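Dihydropyrimidinase (Dictyostelium discoideum, PDB 2FTW) catalyses the reversible, zinc-dependent hydrolytic ring opening of dihydropyrimidines such as 5,6-dihydrouracil, the second step of reductive pyrimidine degradation, and works as a homotetramer. Local coordinates at residues Asn14-Asn19 against Tyr23-Val28; Asp27-Val30 against Ile35-Ile38; Ala133-Ser138 against Asn165-Thr170. All blocks are in the same frame, centred on the assembly; numbering follows the deposited sequence.

Interactions 1 and 2 are consecutive beta hairpins near the N-terminus, with centres about 10 Å apart, and they share Asp27 and Val28: the chain leaves the first hairpin on the strand that opens the second. They also touch through side chains, CG2 of Ile38 lying 3.8 Å from CE2 of Phe24 and 3.7 Å from CB of Ser26. Interaction 3 lies on the other side of the chain's centre, its own centre about 46 Å from either of theirs. It belongs to the catalytic barrel, where the Phe167 side chain comes within about 8 Å of a zinc ion, whereas both hairpins lie away from the metal site.

Interaction 1. Residues Asn14-Asn19 against Tyr23-Val28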
loop_
_atom_site.group_PDB
_atom_site.type_symbol
_atom_site.label_atom_id
_atom_site.label_comp_id
_atom_site.label_asym_id
_atom_site.label_seq_id
_atom_site.Cartn_x
_atom_site.Cartn_y
_atom_site.Cartn_z
ATOM N N ASN A 14 30.579 25.190 25.943
ATOM C CA ASN A 14 30.302 23.955 26.689
ATOM C C ASN A 14 29.093 23.142 26.211
ATOM O O ASN A 14 28.775 22.116 26.813
ATOM C CB ASN A 14 30.192 24.232 28.210
ATOM C CG ASN A 14 31.325 25.118 28.735
ATOM O OD1 ASN A 14 32.505 24.911 28.408
ATOM N ND2 ASN A 14 30.967 26.123 29.539
ATOM N N GLY A 15 28.439 23.563 25.132
ATOM C CA GLY A 15 27.284 22.834 24.605
ATOM C C GLY A 15 27.579 21.930 23.414
ATOM O O GLY A 15 28.710 21.842 22.932
ATOM N N THR A 16 26.532 21.263 22.940
ATOM C CA THR A 16 26.615 20.391 21.770
ATOM C C THR A 16 25.908 21.063 20.597
ATOM O O THR A 16 24.740 21.411 20.682
ATOM C CB THR A 16 25.951 19.024 22.046
ATOM O OG1 THR A 16 26.534 18.454 23.220
ATOM C CG2 THR A 16 26.166 18.040 20.862
ATOM N N VAL A 17 26.635 21.247 19.505
ATOM C CA VAL A 17 26.036 21.735 18.276
ATOM C C VAL A 17 25.228 20.586 17.636
ATOM O O VAL A 17 25.687 19.452 17.587
ATOM C CB VAL A 17 27.118 22.237 17.304
ATOM C CG1 VAL A 17 26.526 22.589 15.957
ATOM C CG2 VAL A 17 27.867 23.440 17.913
ATOM N N VAL A 18 24.027 20.894 17.173
ATOM C CA VAL A 18 23.181 19.916 16.492
ATOM C C VAL A 18 22.708 20.513 15.192
ATOM O O VAL A 18 21.931 21.468 15.172
ATOM C CB VAL A 18 21.913 19.497 17.276
ATOM C CG1 VAL A 18 21.167 18.377 16.503
ATOM C CG2 VAL A 18 22.243 19.045 18.644
ATOM N N ASN A 19 23.200 19.940 14.106
ATOM C CA ASN A 19 22.747 20.260 12.779
ATOM C C ASN A 19 21.940 19.066 12.300
ATOM O O ASN A 19 21.783 18.093 13.032
ATOM C CB ASN A 19 23.946 20.536 11.880
ATOM C CG ASN A 19 24.359 21.997 11.902
ATOM O OD1 ASN A 19 23.504 22.896 11.896
ATOM N ND2 ASN A 19 25.664 22.245 11.901
ATOM N N TYR A 23 25.609 15.715 15.154
ATOM C CA TYR A 23 25.770 16.563 16.342
ATOM C C TYR A 23 27.159 16.367 16.951
ATOM O O TYR A 23 27.774 15.313 16.797
ATOM C CB TYR A 23 24.636 16.315 17.365
ATOM C CG TYR A 23 24.572 14.928 17.941
ATOM C CD1 TYR A 23 23.816 13.932 17.327
ATOM C CD2 TYR A 23 25.259 14.601 19.104
ATOM C CE1 TYR A 23 23.754 12.641 17.849
ATOM C CE2 TYR A 23 25.203 13.313 19.639
ATOM C CZ TYR A 23 24.447 12.335 18.998
ATOM O OH TYR A 23 24.374 11.057 19.519
ATOM N N PHE A 24 27.671 17.392 17.614
ATOM C CA PHE A 24 29.035 17.335 18.162
ATOM C C PHE A 24 29.258 18.401 19.217
ATOM O O PHE A 24 28.654 19.446 19.154
ATOM C CB PHE A 24 30.094 17.502 17.046
ATOM C CG PHE A 24 29.973 18.781 16.277
ATOM C CD1 PHE A 24 29.013 18.926 15.280
ATOM C CD2 PHE A 24 30.852 19.833 16.512
ATOM C CE1 PHE A 24 28.914 20.106 14.557
ATOM C CE2 PHE A 24 30.753 21.019 15.798
ATOM C CZ PHE A 24 29.785 21.163 14.827
ATOM N N LYS A 25 30.136 18.113 20.171
ATOM C CA LYS A 25 30.584 19.104 21.158
ATOM C C LYS A 25 31.431 20.190 20.509
ATOM O O LYS A 25 32.450 19.896 19.905
ATOM C CB LYS A 25 31.414 18.425 22.251
ATOM C CG LYS A 25 30.576 17.749 23.328
ATOM C CD LYS A 25 30.348 18.670 24.532
ATOM C CE LYS A 25 31.539 18.653 25.480
ATOM N NZ LYS A 25 31.380 19.576 26.650
ATOM N N SER A 26 31.002 21.444 20.622
ATOM C CA SER A 26 31.830 22.582 20.195
ATOM C C SER A 26 31.357 23.917 20.780
ATOM O O SER A 26 30.172 24.126 21.020
ATOM C CB SER A 26 31.877 22.680 18.662
ATOM O OG SER A 26 33.041 22.058 18.130
ATOM N N ASP A 27 32.303 24.827 20.991
ATOM C CA ASP A 27 31.957 26.210 21.320
ATOM C C ASP A 27 31.734 26.989 20.031
ATOM O O ASP A 27 32.362 26.705 19.004
ATOM C CB ASP A 27 33.051 26.856 22.169
ATOM C CG ASP A 27 33.327 26.080 23.431
ATOM O OD1 ASP A 27 32.468 25.240 23.833
ATOM O OD2 ASP A 27 34.394 26.300 24.027
ATOM N N VAL A 28 30.830 27.963 20.092
ATOM C CA VAL A 28 30.460 28.775 18.935
ATOM C C VAL A 28 30.654 30.267 19.242
ATOM O O VAL A 28 30.146 30.781 20.231
ATOM C CB VAL A 28 28.995 28.501 18.498
ATOM C CG1 VAL A 28 28.558 29.417 17.354
ATOM C CG2 VAL A 28 28.822 27.036 18.091
HETATM O O HOH W 1 28.815 25.281 23.028
HETATM O O HOH W 2 31.460 22.627 24.001
#
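Asn14 and Asp27 meet in a nearly straight hydrogen bond: Asn14 N donates to Asp27 OD1 over 2.8 Å, at 172°, reaching the oxygen from above the carboxylate plane. The same OD1 accepts from water 2, which also donates to Gly15 O, while OD2 forms a salt bridge with Lys13, so the carboxylate is gripped at both oxygens. Water 1 bridges Gly15 N and Ser26 O, two backbone groups that have no direct bond to each other. Further along, Val17 and Phe24 form the hydrogen-bonded pair of an antiparallel hairpin, Val17 N to Phe24 O at 2.7 Å and Phe24 N to Val17 O at 2.9 Å, flanked by the non-hydrogen-bonded pairs Thr16-Lys25 and Val18-Tyr23. Strand 16-18 also runs parallel to strand 57-64, which joins the hairpin to a larger mixed sheet. Val17 and Phe24 share one face of the hairpin. With CG set between its backbone N and carbonyl carbon (chi1 58°), the Phe24 ring lies alongside Val17 across the strands, and Val17 CB sits over one face, toward the rim, 4.0 Å from the ring centroid in a CH-pi contact. The CG2 methyl of Val17 reaches Val28 CG2 at 3.7 Å. On the opposite face Thr16 CG2 meets the edge of the Tyr23 ring at CD2 (4.0 Å), and Tyr23 OH is hydrogen-bonded to Asp472 of the second subunit.

Interaction 2. Residues Asp27-Val30 against Ile35-Ile38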
loop_
_atom_site.group_PDB
_atom_site.type_symbol
_atom_site.label_atom_id
_atom_site.label_comp_id
_atom_site.label_asym_id
_atom_site.label_seq_id
_atom_site.Cartn_x
_atom_site.Cartn_y
_atom_site.Cartn_z
ATOM N N ASP A 27 32.303 24.827 20.991
ATOM C CA ASP A 27 31.957 26.210 21.320
ATOM C C ASP A 27 31.734 26.989 20.031
ATOM O O ASP A 27 32.362 26.705 19.004
ATOM C CB ASP A 27 33.051 26.856 22.169
ATOM C CG ASP A 27 33.327 26.080 23.431
ATOM O OD1 ASP A 27 32.468 25.240 23.833
ATOM O OD2 ASP A 27 34.394 26.300 24.027
ATOM N N VAL A 28 30.830 27.963 20.092
ATOM C CA VAL A 28 30.460 28.775 18.935
ATOM C C VAL A 28 30.654 30.267 19.242
ATOM O O VAL A 28 30.146 30.781 20.231
ATOM C CB VAL A 28 28.995 28.501 18.498
ATOM C CG1 VAL A 28 28.558 29.417 17.354
ATOM C CG2 VAL A 28 28.822 27.036 18.091
ATOM N N LEU A 29 31.401 30.943 18.371
ATOM C CA LEU A 29 31.598 32.386 18.443
ATOM C C LEU A 29 30.816 33.099 17.332
ATOM O O LEU A 29 30.870 32.725 16.154
ATOM C CB LEU A 29 33.088 32.699 18.349
ATOM C CG LEU A 29 33.542 34.156 18.188
ATOM C CD1 LEU A 29 33.329 34.940 19.472
ATOM C CD2 LEU A 29 35.002 34.170 17.766
ATOM N N VAL A 30 30.073 34.122 17.720
ATOM C CA VAL A 30 29.337 34.957 16.776
ATOM C C VAL A 30 29.928 36.339 16.857
ATOM O O VAL A 30 30.122 36.866 17.955
ATOM C CB VAL A 30 27.831 35.033 17.126
ATOM C CG1 VAL A 30 27.080 35.954 16.161
ATOM C CG2 VAL A 30 27.220 33.640 17.136
ATOM N N ILE A 35 28.260 33.831 12.414
ATOM C CA ILE A 35 29.132 32.847 13.066
ATOM C C ILE A 35 30.541 32.964 12.510
ATOM O O ILE A 35 30.746 32.840 11.298
ATOM C CB ILE A 35 28.655 31.418 12.846
ATOM C CG1 ILE A 35 27.310 31.204 13.532
ATOM C CG2 ILE A 35 29.664 30.426 13.381
ATOM C CD1 ILE A 35 26.612 29.983 13.046
ATOM N N LYS A 36 31.496 33.160 13.417
ATOM C CA LYS A 36 32.887 33.403 13.071
ATOM C C LYS A 36 33.756 32.153 13.232
ATOM O O LYS A 36 34.622 31.862 12.399
ATOM C CB LYS A 36 33.431 34.518 13.969
ATOM C CG LYS A 36 34.815 34.975 13.605
ATOM C CD LYS A 36 35.232 36.186 14.427
ATOM C CE LYS A 36 36.708 36.485 14.230
ATOM N NZ LYS A 36 37.155 36.099 12.843
ATOM N N GLU A 37 33.534 31.434 14.322
ATOM C CA GLU A 37 34.345 30.273 14.643
ATOM C C GLU A 37 33.528 29.201 15.353
ATOM O O GLU A 37 32.662 29.503 16.185
ATOM C CB GLU A 37 35.536 30.687 15.501
ATOM C CG GLU A 37 36.710 29.730 15.413
ATOM C CD GLU A 37 37.801 30.038 16.423
ATOM O OE1 GLU A 37 37.874 31.191 16.906
ATOM O OE2 GLU A 37 38.592 29.121 16.720
ATOM N N ILE A 38 33.787 27.952 14.977
ATOM C CA ILE A 38 33.251 26.797 15.676
ATOM C C ILE A 38 34.460 25.953 16.031
ATOM O O ILE A 38 35.274 25.620 15.162
ATOM C CB ILE A 38 32.265 26.007 14.815
ATOM C CG1 ILE A 38 31.036 26.881 14.524
ATOM C CG2 ILE A 38 31.859 24.687 15.513
ATOM C CD1 ILE A 38 30.098 26.322 13.495
#
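Leu29 meets Glu37 and Lys36 across the strands, bonded through both its backbone N and its O. Leu29 N donates to Glu37 O over 2.9 Å in an almost perfectly straight bond (178°). Leu29 O accepts from Lys36 N at 2.8 Å, the donor tilted from the carbonyl plane, and weakly from Glu37 N at 3.5 Å. Lys36 and Glu37 thus both face Leu29, which defines a classic beta bulge, and the pairing slips by one residue before Val30 meets Ile35. The backbone of Lys36 (psi -43°) departs from extended geometry to absorb the extra residue. The bulge also brings the aliphatic part of Lys36 alongside Leu29: CG stands anti to the backbone N in both (chi1 171° in Leu29), which lets the side chains run side by side, with Lys36 CD 3.9 Å from Leu29 CD2. On the other face Val28 CG1 approaches Ile35 CG2 at 4.2 Å and Val28 CG2 approaches Ile38 CG1 at the same distance. Around this shell, strand 10-13 pairs with the far edge of strand 27-31 through Ile12 and Ile10, and Ile394 packs on both Ile35 and Ile38. Leu29 in turn touches Leu11 and Ile48. Within these two segments the backbone bonds all converge on Leu29, and Asp27 pairs with Ser39 just beyond; apolar branches pack on both faces, and at the bulge one carbonyl oxygen accepts from two amides, in one good bond and one weak one.

Interaction 3. Residues Ala133-Ser138 against Asn165-Thr170; sequences AITWWS and NSFMVT
Thr135 lies side by side with Phe167, the two side chains pointing the same way, and their contact begins at Thr135 CB, 3.5 Å from CD1 of the ring. One bond further out, the methyl CG2 stands over the middle of the Phe167 ring, 3.7 Å from its centroid and 9° off the normal, a well-centred CH-pi contact. The other branch, OG1, lies between the backbone N and the carbonyl carbon (chi1 55°) and hydrogen-bonds to Pro103 O, a bond that probably helps fix the rotation about CA-CB and so keeps the methyl over the ring. Both segments are loops of the (beta-alpha)8 barrel: residues 133-138 link strand 127-132 to helix 139-151, and residues 165-170 lead into helix 171-184. Ser138 and Thr170 occupy the N-cap positions of those two helices. Behind the side chains, the backbones approach through Phe167 CA and Thr135 O, a CA-H...O contact of 3.5 Å, and through water. Water 3 donates to Ile134 O and to Phe167 O, at 2.7 Å each, bridging two carbonyls that could not bond to one another directly. The Phe167 ring also meets that of Phe160, with the planes inclined at about 50°.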
loop_
_atom_site.group_PDB
_atom_site.type_symbol
_atom_site.label_atom_id
_atom_site.label_comp_id
_atom_site.label_asym_id
_atom_site.label_seq_id
_atom_site.Cartn_x
_atom_site.Cartn_y
_atom_site.Cartn_z
ATOM N N ALA A 133 -0.176 34.995 -1.614
ATOM C CA ALA A 133 -1.327 34.192 -2.017
ATOM C C ALA A 133 -1.931 34.745 -3.302
ATOM O O ALA A 133 -2.010 35.965 -3.494
ATOM C CB ALA A 133 -2.387 34.137 -0.901
ATOM N N ILE A 134 -2.334 33.834 -4.188
ATOM C CA ILE A 134 -3.008 34.175 -5.434
ATOM C C ILE A 134 -4.507 33.953 -5.268
ATOM O O ILE A 134 -5.041 32.881 -5.568
ATOM C CB ILE A 134 -2.412 33.369 -6.608
ATOM C CG1 ILE A 134 -0.900 33.631 -6.669
ATOM C CG2 ILE A 134 -3.060 33.770 -7.906
ATOM C CD1 ILE A 134 -0.197 32.933 -7.783
ATOM N N THR A 135 -5.166 34.985 -4.759
ATOM C CA THR A 135 -6.572 34.922 -4.365
ATOM C C THR A 135 -7.519 35.144 -5.544
ATOM O O THR A 135 -8.699 34.819 -5.465
ATOM C CB THR A 135 -6.862 35.935 -3.241
ATOM O OG1 THR A 135 -6.461 37.249 -3.646
ATOM C CG2 THR A 135 -6.086 35.541 -1.984
ATOM N N TRP A 136 -6.983 35.695 -6.631
ATOM C CA TRP A 136 -7.710 35.842 -7.894
ATOM C C TRP A 136 -6.668 35.761 -9.025
ATOM O O TRP A 136 -5.495 36.010 -8.806
ATOM C CB TRP A 136 -8.489 37.168 -7.929
ATOM C CG TRP A 136 -7.598 38.382 -7.847
ATOM C CD1 TRP A 136 -6.810 38.749 -6.789
ATOM C CD2 TRP A 136 -7.386 39.374 -8.865
ATOM N NE1 TRP A 136 -6.128 39.898 -7.082
ATOM C CE2 TRP A 136 -6.456 40.305 -8.348
ATOM C CE3 TRP A 136 -7.899 39.572 -10.157
ATOM C CZ2 TRP A 136 -6.034 41.427 -9.078
ATOM C CZ3 TRP A 136 -7.468 40.672 -10.885
ATOM C CH2 TRP A 136 -6.546 41.585 -10.345
ATOM N N TRP A 137 -7.115 35.407 -10.221
ATOM C CA TRP A 137 -6.235 35.135 -11.338
ATOM C C TRP A 137 -6.614 36.011 -12.535
ATOM O O TRP A 137 -7.792 36.186 -12.830
ATOM C CB TRP A 137 -6.317 33.646 -11.675
ATOM C CG TRP A 137 -5.395 33.210 -12.752
ATOM C CD1 TRP A 137 -5.745 32.621 -13.928
ATOM C CD2 TRP A 137 -3.966 33.326 -12.765
ATOM N NE1 TRP A 137 -4.621 32.357 -14.673
ATOM C CE2 TRP A 137 -3.516 32.781 -13.986
ATOM C CE3 TRP A 137 -3.016 33.837 -11.861
ATOM C CZ2 TRP A 137 -2.162 32.734 -14.334
ATOM C CZ3 TRP A 137 -1.680 33.789 -12.205
ATOM C CH2 TRP A 137 -1.260 33.239 -13.432
ATOM N N SER A 138 -5.600 36.588 -13.186
ATOM C CA SER A 138 -5.765 37.417 -14.383
ATOM C C SER A 138 -4.392 37.653 -15.025
ATOM O O SER A 138 -3.379 37.256 -14.463
ATOM C CB SER A 138 -6.399 38.763 -14.043
ATOM O OG SER A 138 -5.457 39.654 -13.473
ATOM N N ASN A 165 -16.729 30.853 -3.965
ATOM C CA ASN A 165 -17.219 32.235 -4.002
ATOM C C ASN A 165 -16.241 33.284 -3.436
ATOM O O ASN A 165 -16.625 34.446 -3.248
ATOM C CB ASN A 165 -18.591 32.363 -3.298
ATOM C CG ASN A 165 -19.625 31.396 -3.848
ATOM O OD1 ASN A 165 -19.706 31.177 -5.056
ATOM N ND2 ASN A 165 -20.420 30.810 -2.957
ATOM N N SER A 166 -14.997 32.897 -3.153
ATOM C CA SER A 166 -13.962 33.894 -2.831
ATOM C C SER A 166 -12.607 33.550 -3.464
ATOM O O SER A 166 -12.397 33.886 -4.625
ATOM C CB SER A 166 -13.873 34.170 -1.321
ATOM O OG SER A 166 -13.215 33.137 -0.612
ATOM N N PHE A 167 -11.708 32.872 -2.745
ATOM C CA PHE A 167 -10.361 32.616 -3.255
ATOM C C PHE A 167 -10.240 31.398 -4.169
ATOM O O PHE A 167 -9.237 31.258 -4.859
ATOM C CB PHE A 167 -9.376 32.428 -2.110
ATOM C CG PHE A 167 -9.307 33.585 -1.140
ATOM C CD1 PHE A 167 -9.721 34.873 -1.499
ATOM C CD2 PHE A 167 -8.776 33.380 0.130
ATOM C CE1 PHE A 167 -9.631 35.922 -0.599
ATOM C CE2 PHE A 167 -8.682 34.418 1.033
ATOM C CZ PHE A 167 -9.112 35.701 0.661
ATOM N N MET A 168 -11.238 30.516 -4.167
ATOM C CA MET A 168 -11.131 29.244 -4.865
ATOM C C MET A 168 -10.705 29.430 -6.319
ATOM O O MET A 168 -11.181 30.340 -6.994
ATOM C CB MET A 168 -12.459 28.494 -4.809
ATOM C CG MET A 168 -12.394 27.087 -5.370
ATOM S SD MET A 168 -13.920 26.148 -5.128
ATOM C CE MET A 168 -13.728 24.935 -6.421
ATOM N N VAL A 169 -9.804 28.567 -6.782
ATOM C CA VAL A 169 -9.427 28.500 -8.201
ATOM C C VAL A 169 -9.861 27.158 -8.784
ATOM O O VAL A 169 -10.013 26.176 -8.060
ATOM C CB VAL A 169 -7.885 28.735 -8.461
ATOM C CG1 VAL A 169 -7.515 30.186 -8.242
ATOM C CG2 VAL A 169 -7.009 27.829 -7.588
ATOM N N THR A 170 -10.095 27.147 -10.091
ATOM C CA THR A 170 -10.497 25.943 -10.805
ATOM C C THR A 170 -9.256 25.175 -11.269
ATOM O O THR A 170 -8.135 25.648 -11.119
ATOM C CB THR A 170 -11.365 26.292 -12.034
ATOM O OG1 THR A 170 -10.595 27.066 -12.964
ATOM C CG2 THR A 170 -12.607 27.089 -11.615
HETATM O O HOH W 3 -6.577 30.698 -5.156
HETATM O O HOH W 4 -9.867 33.142 -7.431
#